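Local coordinates for protein endoglucanase FnCel5A (Fervidobacterium nodosum, PDB 3RJY) that probably hydrolyses internal beta-1,4-glucosidic bonds of cellulose as a hyperthermophilic endoglucanase of glycosyl hydrolase family 5, at residues Met26-Glu31 against Tyr292-Ala297; Gln213-Val218 against Gly262-Ala267; Trp233-Ile238 against Thr276-Arg281. All coordinates share one frame; numbering follows the deposited sequence.

All three contacts belong to one eight-stranded parallel (beta/alpha) barrel. Contacts 1 and 2, with centres 14 Å apart, join loops that follow barrel strands and share the sugar site: both touch the glucose molecules of chains D and B. W293 of contact 1 and W217 of contact 2 each donate a hydrogen bond to the chain D glucose. Contacts 1 and 2 also touch directly, Y292 CE1 lying 3.8 Å from G262 CA. Contact 3 packs two outer helices, its centre 23 Å from that of contact 1 and 19 Å from that of contact 2. It meets contact 1 through Y292 CE1 and T276 CG2, 3.8 Å apart. A bound glucose lies about 12 Å from the side chain of V279.

Contact 1: Met26-Glu31 against Tyr292-Ala297; sequences MGNALE and YWEFCA. With GLC (alpha-D-glucopyranose), chain D; GLC (alpha-D-glucopyranose), chain B.
M26 and F295 both place CG anti to the backbone N (chi1 -178° and 177°), and bends at chi2 and chi3 swing the thioether of M26 back beside the ring. The two side chains lie alongside, pointing the same way, with M26 CE 3.8 Å from F295 CD2. This is a Met-aromatic contact of oblique type, the M26 SD atom being 5.0 Å from the F295 ring centroid. Next along the chain, G27 CA sits 3.9 Å from W293 CH2, and a CB on G27 would collide with E294 CG. E31 reaches the edge of the W293 indole with OE2, its carboxylate turned 78° from the ring plane. Backbone N-H groups hold that carboxylate within its own loop, N28 N on OE2 and A29 N on OE1. The peptide between W293 and E294 is cis. E294 OE2 receives A297 N-H through its syn lone pair (2.8 Å), and OE1 bonds F299 N. Two waters carry the E294 carboxylate across to the other loop, one from OE2 to G27 O, the other from OE1 to N28 ND2 and on to O6 of the chain D glucose. E294 CG and C2 of that glucose lie over opposite faces of W293, each toward the rim, and W293 NE1 donates to glucose O6 at 2.8 Å, consistent with a sugar-binding platform.

Contact 2: Gln213-Val218 against Gly262-Ala267; sequences QGAEWV and GAYSKA. With GLC (alpha-D-glucopyranose), chain B; GLC (alpha-D-glucopyranose), chain D.
The indole of W217 and the phenol ring of Y264 form a T-shaped pair: the edge of the W217 six-membered ring points at the Y264 face, with centroids 5.0 Å apart and planes at 78°. W217 CH2 approaches that face toward its rim, 3.8 Å from Y264 CE1. In the plane of the Y264 ring, Q213 O meets CD2 at 3.6 Å, and G214 O lies near the edge at CE2. W217 has A215 CB over one face and C1 of the chain B glucose over the centre of the other, although this sugar is doubtful in detail because its O1 is modelled too close to the ring. At the edge, W217 NE1 donates to O4 of the chain D glucose (3.2 Å), so the indole offers the sugars an apolar face and one N-H donor, an arrangement common in carbohydrate-binding sites. Were W217 an alanine, the Y264 face would probably lose its edge-on partner and the chain D glucose its N-H donor. The two loops follow the sixth and seventh barrel strands. K266 extends beyond CG along G214 O, which CD approaches to 3.5 Å; a CB on G214, whose phi is positive, would crowd that same CD. The Q213 amide lies against A267 CB (NE2 to CB 3.5 Å) while NE2 donates to V226 O and F210 O. One water links K266 NZ (2.6 Å) to G214 O, and another joins Y264 OH to E216 N. Water thus bridges the polar side of this junction, while the W217 indole alone carries the aromatic pair to the sugars.

Contact 3: Trp233-Ile238 against Thr276-Arg281; sequences WEVEQI and TKTVRR
V235 and T278 cross at about a right angle, methyl against methyl, with V235 CG2 3.9 Å from T278 CG2. The T278 methyl stands anti to the backbone N, which turns it toward the neighbouring helix while OG1 sits beside the backbone N and bonds K274 O, one turn earlier; the polar branch is thereby satisfied within its own helix and the apolar branch makes the contact. I238 comes in from one turn further on. Its CG1 lies anti to the carbonyl carbon (chi1 -53°) and the chain is extended at chi2, so that CD1 reaches between T278 and V279. It meets T278 CG2 at 4.1 Å, the two side chains slanting past one another, and V279 CG2 at 3.8 Å, this time nearly perpendicular. The closest CA pairs, V235 with T278 and I238 with V279, are both 6.9 Å apart. Short axes through the two segments approach to 10.2 Å and cross at -42°. These are consecutive outer helices of the (beta/alpha)8 barrel: helix 232-251 follows the sixth strand and helix 269-285 the seventh. V279 also touches L258 and F261 of that seventh strand, placing it on the inward side of its helix, and W228 lies against both I238 and T278. Toward the outside, R281 presents the edge of its guanidinium to V235 CG1, with NH2 4.3 Å from that methyl. The arginine also touches a crystal neighbour, so its position could owe something to the lattice.

Contact 1: Met26-Glu31 against Tyr292-Ala297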
loop_
_atom_site.group_PDB
_atom_site.type_symbol
_atom_site.label_atom_id
_atom_site.label_comp_id
_atom_site.label_asym_id
_atom_site.label_seq_id
_atom_site.Cartn_x
_atom_site.Cartn_y
_atom_site.Cartn_z
ATOM N N MET A 26 -2.986 -3.970 6.363
ATOM C CA MET A 26 -3.006 -4.077 7.819
ATOM C C MET A 26 -2.680 -2.683 8.386
ATOM O O MET A 26 -1.554 -2.404 8.781
ATOM C CB MET A 26 -2.000 -5.145 8.263
ATOM C CG MET A 26 -1.938 -5.407 9.745
ATOM S SD MET A 26 -3.422 -6.129 10.494
ATOM C CE MET A 26 -3.513 -7.751 9.733
ATOM N N GLY A 27 -3.688 -1.814 8.383
ATOM C CA GLY A 27 -3.519 -0.384 8.665
ATOM C C GLY A 27 -3.492 -0.112 10.145
ATOM O O GLY A 27 -3.933 -0.947 10.930
ATOM N N ASN A 28 -2.942 1.049 10.517
ATOM C CA ASN A 28 -2.919 1.530 11.911
ATOM C C ASN A 28 -2.202 0.616 12.916
ATOM O O ASN A 28 -2.511 0.634 14.105
ATOM C CB ASN A 28 -4.340 1.902 12.360
ATOM C CG ASN A 28 -4.968 2.932 11.446
ATOM O OD1 ASN A 28 -4.420 4.004 11.257
ATOM N ND2 ASN A 28 -6.101 2.598 10.847
ATOM N N ALA A 29 -1.208 -0.121 12.417
ATOM C CA ALA A 29 -0.430 -1.093 13.181
ATOM C C ALA A 29 1.069 -0.716 13.264
ATOM O O ALA A 29 1.452 0.107 14.093
ATOM C CB ALA A 29 -0.614 -2.503 12.587
ATOM N N LEU A 30 1.893 -1.298 12.384
ATOM C CA LEU A 30 3.351 -1.076 12.346
ATOM C C LEU A 30 3.856 0.244 11.746
ATOM O O LEU A 30 5.062 0.530 11.799
ATOM C CB LEU A 30 4.046 -2.252 11.640
ATOM C CG LEU A 30 4.077 -3.572 12.404
ATOM C CD1 LEU A 30 4.437 -4.733 11.474
ATOM C CD2 LEU A 30 5.035 -3.487 13.589
ATOM N N GLU A 31 2.940 1.044 11.191
ATOM C CA GLU A 31 3.290 2.352 10.657
ATOM C C GLU A 31 2.952 3.515 11.620
ATOM O O GLU A 31 3.225 4.679 11.307
ATOM C CB GLU A 31 2.644 2.564 9.274
ATOM C CG GLU A 31 1.221 3.110 9.313
ATOM C CD GLU A 31 0.110 2.090 9.633
ATOM O OE1 GLU A 31 0.362 1.009 10.247
ATOM O OE2 GLU A 31 -1.049 2.413 9.257
ATOM N N TYR A 292 -7.374 -3.244 -0.329
ATOM C CA TYR A 292 -8.303 -2.365 0.351
ATOM C C TYR A 292 -7.654 -1.746 1.592
ATOM O O TYR A 292 -6.938 -2.417 2.337
ATOM C CB TYR A 292 -9.595 -3.120 0.717
ATOM C CG TYR A 292 -10.622 -2.239 1.399
ATOM C CD1 TYR A 292 -11.509 -1.450 0.650
ATOM C CD2 TYR A 292 -10.684 -2.169 2.796
ATOM C CE1 TYR A 292 -12.452 -0.644 1.273
ATOM C CE2 TYR A 292 -11.617 -1.357 3.433
ATOM C CZ TYR A 292 -12.491 -0.590 2.672
ATOM O OH TYR A 292 -13.408 0.222 3.311
ATOM N N TRP A 293 -7.877 -0.446 1.762
ATOM C CA TRP A 293 -7.529 0.260 2.991
ATOM C C TRP A 293 -8.797 0.453 3.857
ATOM O O TRP A 293 -9.686 1.214 3.486
ATOM C CB TRP A 293 -6.883 1.620 2.670
ATOM C CG TRP A 293 -6.382 2.346 3.900
ATOM C CD1 TRP A 293 -7.083 3.235 4.676
ATOM C CD2 TRP A 293 -5.078 2.233 4.500
ATOM N NE1 TRP A 293 -6.300 3.678 5.719
ATOM C CE2 TRP A 293 -5.062 3.091 5.631
ATOM C CE3 TRP A 293 -3.928 1.501 4.191
ATOM C CZ2 TRP A 293 -3.936 3.217 6.469
ATOM C CZ3 TRP A 293 -2.793 1.639 5.015
ATOM C CH2 TRP A 293 -2.806 2.498 6.131
ATOM N N GLU A 294 -8.910 -0.237 4.991
ATOM C CA GLU A 294 -7.937 -1.199 5.521
ATOM C C GLU A 294 -8.671 -2.321 6.263
ATOM O O GLU A 294 -9.909 -2.400 6.234
ATOM C CB GLU A 294 -6.884 -0.520 6.436
ATOM C CG GLU A 294 -7.345 0.753 7.172
ATOM C CD GLU A 294 -8.327 0.497 8.307
ATOM O OE1 GLU A 294 -9.040 1.459 8.668
ATOM O OE2 GLU A 294 -8.375 -0.641 8.852
ATOM N N PHE A 295 -7.907 -3.170 6.943
ATOM C CA PHE A 295 -8.446 -4.371 7.596
ATOM C C PHE A 295 -9.542 -4.137 8.668
ATOM O O PHE A 295 -10.651 -4.662 8.539
ATOM C CB PHE A 295 -7.284 -5.227 8.144
ATOM C CG PHE A 295 -7.721 -6.455 8.888
ATOM C CD1 PHE A 295 -8.700 -7.299 8.363
ATOM C CD2 PHE A 295 -7.132 -6.784 10.100
ATOM C CE1 PHE A 295 -9.107 -8.425 9.052
ATOM C CE2 PHE A 295 -7.519 -7.925 10.786
ATOM C CZ PHE A 295 -8.507 -8.742 10.266
ATOM N N CYS A 296 -9.250 -3.370 9.717
ATOM C CA CYS A 296 -10.123 -3.420 10.915
ATOM C C CYS A 296 -10.292 -2.140 11.744
ATOM O O CYS A 296 -10.820 -2.183 12.854
ATOM C CB CYS A 296 -9.666 -4.548 11.846
ATOM S SG CYS A 296 -8.053 -4.225 12.594
ATOM N N ALA A 297 -9.868 -1.001 11.230
ATOM C CA ALA A 297 -10.015 0.228 11.998
ATOM C C ALA A 297 -11.106 1.100 11.381
ATOM O O ALA A 297 -12.156 0.580 10.995
ATOM C CB ALA A 297 -8.678 0.959 12.111
HETATM C C1 GLC D . -3.094 6.169 5.779
HETATM C C2 GLC D . -3.903 5.916 4.493
HETATM C C3 GLC D . -4.761 7.108 4.090
HETATM C C4 GLC D . -5.618 7.644 5.235
HETATM C C5 GLC D . -4.855 7.686 6.553
HETATM C C6 GLC D . -5.585 6.989 7.727
HETATM O O1 GLC D . -1.685 5.997 5.568
HETATM O O2 GLC D . -3.057 5.551 3.432
HETATM O O3 GLC D . -5.622 6.678 3.073
HETATM O O4 GLC D . -5.997 8.973 4.948
HETATM O O5 GLC D . -3.449 7.419 6.382
HETATM O O6 GLC D . -6.459 5.885 7.502
HETATM C C1 GLC B . -5.951 7.959 10.813
HETATM C C2 GLC B . -5.687 7.014 11.972
HETATM C C3 GLC B . -4.578 7.571 12.851
HETATM C C4 GLC B . -3.395 8.215 12.101
HETATM C C5 GLC B . -3.744 8.920 10.783
HETATM C C6 GLC B . -2.487 9.193 9.936
HETATM O O1 GLC B . -6.452 9.150 11.357
HETATM O O2 GLC B . -6.849 6.804 12.755
HETATM O O3 GLC B . -4.134 6.498 13.631
HETATM O O4 GLC B . -2.845 9.205 12.946
HETATM O O5 GLC B . -4.759 8.222 10.078
HETATM O O6 GLC B . -2.557 8.771 8.586
HETATM O O HOH W 1 -6.259 -2.263 9.527
HETATM O O HOH W 2 -7.968 3.931 9.235
#

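Contact 2: Gln213-Val218 against Gly262-Ala267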
loop_
_atom_site.group_PDB
_atom_site.type_symbol
_atom_site.label_atom_id
_atom_site.label_comp_id
_atom_site.label_asym_id
_atom_site.label_seq_id
_atom_site.Cartn_x
_atom_site.Cartn_y
_atom_site.Cartn_z
ATOM N N GLN A 213 -14.442 12.319 4.112
ATOM C CA GLN A 213 -15.412 13.152 4.833
ATOM C C GLN A 213 -15.476 12.764 6.305
ATOM O O GLN A 213 -15.610 11.580 6.648
ATOM C CB GLN A 213 -16.796 13.094 4.178
ATOM C CG GLN A 213 -17.519 11.740 4.241
ATOM C CD GLN A 213 -18.815 11.766 3.439
ATOM O OE1 GLN A 213 -19.796 12.375 3.859
ATOM N NE2 GLN A 213 -18.814 11.117 2.276
ATOM N N GLY A 214 -15.344 13.773 7.163
ATOM C CA GLY A 214 -15.375 13.580 8.615
ATOM C C GLY A 214 -14.097 13.048 9.244
ATOM O O GLY A 214 -14.062 12.791 10.448
ATOM N N ALA A 215 -13.055 12.866 8.434
ATOM C CA ALA A 215 -11.758 12.396 8.930
ATOM C C ALA A 215 -11.056 13.541 9.651
ATOM O O ALA A 215 -10.534 14.464 9.005
ATOM C CB ALA A 215 -10.906 11.877 7.793
ATOM N N GLU A 216 -11.063 13.471 10.986
ATOM C CA GLU A 216 -10.484 14.505 11.864
ATOM C C GLU A 216 -9.017 14.849 11.568
ATOM O O GLU A 216 -8.565 15.951 11.908
ATOM C CB GLU A 216 -10.616 14.107 13.344
ATOM C CG GLU A 216 -12.031 13.685 13.787
ATOM C CD GLU A 216 -12.759 14.716 14.649
ATOM O OE1 GLU A 216 -13.163 15.786 14.132
ATOM O OE2 GLU A 216 -12.948 14.428 15.854
ATOM N N TRP A 217 -8.280 13.924 10.943
ATOM C CA TRP A 217 -6.849 14.143 10.675
ATOM C C TRP A 217 -6.564 15.033 9.470
ATOM O O TRP A 217 -5.445 15.508 9.289
ATOM C CB TRP A 217 -6.079 12.821 10.587
ATOM C CG TRP A 217 -6.487 11.903 9.469
ATOM C CD1 TRP A 217 -5.913 11.819 8.229
ATOM C CD2 TRP A 217 -7.526 10.913 9.498
ATOM N NE1 TRP A 217 -6.542 10.854 7.483
ATOM C CE2 TRP A 217 -7.531 10.277 8.240
ATOM C CE3 TRP A 217 -8.463 10.505 10.471
ATOM C CZ2 TRP A 217 -8.438 9.248 7.919
ATOM C CZ3 TRP A 217 -9.358 9.483 10.154
ATOM C CH2 TRP A 217 -9.340 8.868 8.892
ATOM N N VAL A 218 -7.590 15.278 8.664
ATOM C CA VAL A 218 -7.512 16.229 7.577
ATOM C C VAL A 218 -7.860 17.591 8.158
ATOM O O VAL A 218 -8.808 17.723 8.912
ATOM C CB VAL A 218 -8.510 15.871 6.429
ATOM C CG1 VAL A 218 -8.408 16.851 5.288
ATOM C CG2 VAL A 218 -8.272 14.446 5.925
ATOM N N GLY A 262 -10.255 3.122 -0.390
ATOM C CA GLY A 262 -11.250 2.948 0.673
ATOM C C GLY A 262 -11.960 4.255 0.960
ATOM O O GLY A 262 -11.442 5.318 0.640
ATOM N N ALA A 263 -13.156 4.167 1.544
ATOM C CA ALA A 263 -13.906 5.336 2.008
ATOM C C ALA A 263 -14.108 5.233 3.513
ATOM O O ALA A 263 -14.448 4.169 4.031
ATOM C CB ALA A 263 -15.262 5.461 1.285
ATOM N N TYR A 264 -13.901 6.354 4.199
ATOM C CA TYR A 264 -13.954 6.392 5.662
ATOM C C TYR A 264 -15.368 6.080 6.153
ATOM O O TYR A 264 -16.353 6.438 5.499
ATOM C CB TYR A 264 -13.441 7.746 6.181
ATOM C CG TYR A 264 -13.294 7.867 7.691
ATOM C CD1 TYR A 264 -12.629 6.892 8.444
ATOM C CD2 TYR A 264 -13.780 8.994 8.355
ATOM C CE1 TYR A 264 -12.481 7.026 9.838
ATOM C CE2 TYR A 264 -13.635 9.152 9.737
ATOM C CZ TYR A 264 -12.994 8.168 10.473
ATOM O OH TYR A 264 -12.874 8.346 11.841
ATOM N N SER A 265 -15.447 5.388 7.288
ATOM C CA SER A 265 -16.716 4.931 7.868
ATOM C C SER A 265 -17.721 6.050 8.255
ATOM O O SER A 265 -18.893 5.762 8.543
ATOM C CB SER A 265 -16.451 3.994 9.054
ATOM O OG SER A 265 -15.608 4.622 10.010
ATOM N N LYS A 266 -17.267 7.304 8.245
ATOM C CA LYS A 266 -18.154 8.453 8.448
ATOM C C LYS A 266 -18.888 8.893 7.182
ATOM O O LYS A 266 -19.708 9.808 7.224
ATOM C CB LYS A 266 -17.403 9.628 9.098
ATOM C CG LYS A 266 -17.103 9.374 10.570
ATOM C CD LYS A 266 -16.665 10.623 11.304
ATOM C CE LYS A 266 -16.381 10.303 12.777
ATOM N NZ LYS A 266 -15.382 11.259 13.345
ATOM N N ALA A 267 -18.571 8.251 6.060
ATOM C CA ALA A 267 -19.387 8.304 4.855
ATOM C C ALA A 267 -20.542 7.316 5.026
ATOM O O ALA A 267 -20.384 6.307 5.709
ATOM C CB ALA A 267 -18.539 7.938 3.634
HETATM C C1 GLC B . -5.951 7.959 10.813
HETATM C C2 GLC B . -5.687 7.014 11.972
HETATM C C3 GLC B . -4.578 7.571 12.851
HETATM C C4 GLC B . -3.395 8.215 12.101
HETATM C C5 GLC B . -3.744 8.920 10.783
HETATM C C6 GLC B . -2.487 9.193 9.936
HETATM O O1 GLC B . -6.452 9.150 11.357
HETATM O O2 GLC B . -6.849 6.804 12.755
HETATM O O3 GLC B . -4.134 6.498 13.631
HETATM O O4 GLC B . -2.845 9.205 12.946
HETATM O O5 GLC B . -4.759 8.222 10.078
HETATM O O6 GLC B . -2.557 8.771 8.586
HETATM C C1 GLC D . -3.094 6.169 5.779
HETATM C C2 GLC D . -3.903 5.916 4.493
HETATM C C3 GLC D . -4.761 7.108 4.090
HETATM C C4 GLC D . -5.618 7.644 5.235
HETATM C C5 GLC D . -4.855 7.686 6.553
HETATM C C6 GLC D . -5.585 6.989 7.727
HETATM O O1 GLC D . -1.685 5.997 5.568
HETATM O O2 GLC D . -3.057 5.551 3.432
HETATM O O3 GLC D . -5.622 6.678 3.073
HETATM O O4 GLC D . -5.997 8.973 4.948
HETATM O O5 GLC D . -3.449 7.419 6.382
HETATM O O6 GLC D . -6.459 5.885 7.502
HETATM O O HOH W 3 -16.033 13.676 12.737
HETATM O O HOH W 4 -12.060 11.011 12.422
#

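Contact 3: Trp233-Ile238 against Thr276-Arg281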
loop_
_atom_site.group_PDB
_atom_site.type_symbol
_atom_site.label_atom_id
_atom_site.label_comp_id
_atom_site.label_asym_id
_atom_site.label_seq_id
_atom_site.Cartn_x
_atom_site.Cartn_y
_atom_site.Cartn_z
ATOM N N TRP A 233 -22.032 9.269 -14.652
ATOM C CA TRP A 233 -20.945 10.249 -14.724
ATOM C C TRP A 233 -19.913 9.946 -13.638
ATOM O O TRP A 233 -18.710 10.099 -13.860
ATOM C CB TRP A 233 -21.464 11.704 -14.664
ATOM C CG TRP A 233 -21.919 12.223 -13.286
ATOM C CD1 TRP A 233 -23.201 12.242 -12.786
ATOM C CD2 TRP A 233 -21.088 12.819 -12.273
ATOM N NE1 TRP A 233 -23.210 12.797 -11.520
ATOM C CE2 TRP A 233 -21.928 13.158 -11.184
ATOM C CE3 TRP A 233 -19.712 13.087 -12.179
ATOM C CZ2 TRP A 233 -21.439 13.760 -10.017
ATOM C CZ3 TRP A 233 -19.224 13.683 -11.020
ATOM C CH2 TRP A 233 -20.088 14.008 -9.952
ATOM N N GLU A 234 -20.411 9.470 -12.494
ATOM C CA GLU A 234 -19.598 9.120 -11.333
ATOM C C GLU A 234 -18.716 7.917 -11.597
ATOM O O GLU A 234 -17.540 7.937 -11.246
ATOM C CB GLU A 234 -20.488 8.859 -10.112
ATOM C CG GLU A 234 -21.046 10.122 -9.494
ATOM C CD GLU A 234 -21.931 9.848 -8.316
ATOM O OE1 GLU A 234 -22.794 8.951 -8.408
ATOM O OE2 GLU A 234 -21.779 10.539 -7.290
ATOM N N VAL A 235 -19.302 6.885 -12.206
ATOM C CA VAL A 235 -18.594 5.688 -12.659
ATOM C C VAL A 235 -17.518 6.061 -13.681
ATOM O O VAL A 235 -16.369 5.595 -13.598
ATOM C CB VAL A 235 -19.582 4.641 -13.270
ATOM C CG1 VAL A 235 -18.834 3.549 -14.055
ATOM C CG2 VAL A 235 -20.459 4.010 -12.183
ATOM N N GLU A 236 -17.901 6.914 -14.628
ATOM C CA GLU A 236 -17.027 7.346 -15.710
ATOM C C GLU A 236 -15.806 8.139 -15.240
ATOM O O GLU A 236 -14.725 7.986 -15.820
ATOM C CB GLU A 236 -17.822 8.120 -16.775
ATOM C CG GLU A 236 -17.119 8.225 -18.136
ATOM C CD GLU A 236 -16.848 6.865 -18.809
ATOM O OE1 GLU A 236 -17.622 5.894 -18.605
ATOM O OE2 GLU A 236 -15.851 6.780 -19.560
ATOM N N GLN A 237 -15.972 8.971 -14.205
ATOM C CA GLN A 237 -14.831 9.627 -13.538
ATOM C C GLN A 237 -13.765 8.586 -13.189
ATOM O O GLN A 237 -12.604 8.702 -13.615
ATOM C CB GLN A 237 -15.254 10.337 -12.245
ATOM C CG GLN A 237 -15.878 11.706 -12.419
ATOM C CD GLN A 237 -14.850 12.766 -12.760
ATOM O OE1 GLN A 237 -13.974 13.084 -11.943
ATOM N NE2 GLN A 237 -14.945 13.323 -13.974
ATOM N N ILE A 238 -14.185 7.560 -12.441
ATOM C CA ILE A 238 -13.304 6.469 -12.026
ATOM C C ILE A 238 -12.678 5.751 -13.232
ATOM O O ILE A 238 -11.460 5.547 -13.275
ATOM C CB ILE A 238 -14.007 5.472 -11.053
ATOM C CG1 ILE A 238 -14.631 6.229 -9.868
ATOM C CG2 ILE A 238 -13.025 4.400 -10.558
ATOM C CD1 ILE A 238 -15.275 5.352 -8.806
ATOM N N THR A 276 -16.880 1.542 -3.383
ATOM C CA THR A 276 -15.893 0.473 -3.225
ATOM C C THR A 276 -16.017 -0.570 -4.351
ATOM O O THR A 276 -15.019 -0.905 -4.962
ATOM C CB THR A 276 -15.919 -0.140 -1.797
ATOM O OG1 THR A 276 -15.714 0.908 -0.835
ATOM C CG2 THR A 276 -14.831 -1.202 -1.618
ATOM N N LYS A 277 -17.236 -1.034 -4.649
ATOM C CA LYS A 277 -17.460 -2.054 -5.696
ATOM C C LYS A 277 -17.110 -1.543 -7.089
ATOM O O LYS A 277 -16.607 -2.307 -7.920
ATOM C CB LYS A 277 -18.903 -2.607 -5.658
ATOM C CG LYS A 277 -19.937 -1.792 -6.417
ATOM C CD LYS A 277 -21.406 -2.206 -6.134
ATOM C CE LYS A 277 -21.802 -3.559 -6.765
ATOM N NZ LYS A 277 -21.375 -3.741 -8.200
ATOM N N THR A 278 -17.381 -0.258 -7.346
ATOM C CA THR A 278 -17.065 0.343 -8.644
ATOM C C THR A 278 -15.545 0.416 -8.840
ATOM O O THR A 278 -15.035 -0.029 -9.863
ATOM C CB THR A 278 -17.736 1.730 -8.820
ATOM O OG1 THR A 278 -19.141 1.606 -8.586
ATOM C CG2 THR A 278 -17.519 2.291 -10.237
ATOM N N VAL A 279 -14.835 0.959 -7.849
ATOM C CA VAL A 279 -13.364 0.982 -7.864
ATOM C C VAL A 279 -12.759 -0.406 -8.076
ATOM O O VAL A 279 -11.837 -0.553 -8.882
ATOM C CB VAL A 279 -12.770 1.658 -6.587
ATOM C CG1 VAL A 279 -11.256 1.493 -6.520
ATOM C CG2 VAL A 279 -13.127 3.122 -6.554
ATOM N N ARG A 280 -13.286 -1.414 -7.375
ATOM C CA ARG A 280 -12.773 -2.771 -7.477
ATOM C C ARG A 280 -12.997 -3.333 -8.877
ATOM O O ARG A 280 -12.084 -3.925 -9.453
ATOM C CB ARG A 280 -13.360 -3.698 -6.399
ATOM C CG ARG A 280 -12.619 -5.054 -6.254
ATOM C CD ARG A 280 -13.465 -6.227 -6.760
ATOM N NE ARG A 280 -14.794 -5.980 -6.275
ATOM C CZ ARG A 280 -15.939 -6.243 -6.876
ATOM N NH1 ARG A 280 -17.024 -5.867 -6.235
ATOM N NH2 ARG A 280 -16.020 -6.861 -8.051
ATOM N N ARG A 281 -14.196 -3.128 -9.429
ATOM C CA ARG A 281 -14.525 -3.653 -10.756
ATOM C C ARG A 281 -13.693 -3.007 -11.860
ATOM O O ARG A 281 -13.203 -3.687 -12.766
ATOM C CB ARG A 281 -16.027 -3.505 -11.053
ATOM C CG ARG A 281 -16.478 -4.290 -12.299
ATOM C CD ARG A 281 -17.958 -4.064 -12.653
ATOM N NE ARG A 281 -18.244 -2.689 -13.087
ATOM C CZ ARG A 281 -18.867 -1.775 -12.339
ATOM N NH1 ARG A 281 -19.287 -2.076 -11.109
ATOM N NH2 ARG A 281 -19.060 -0.559 -12.822
#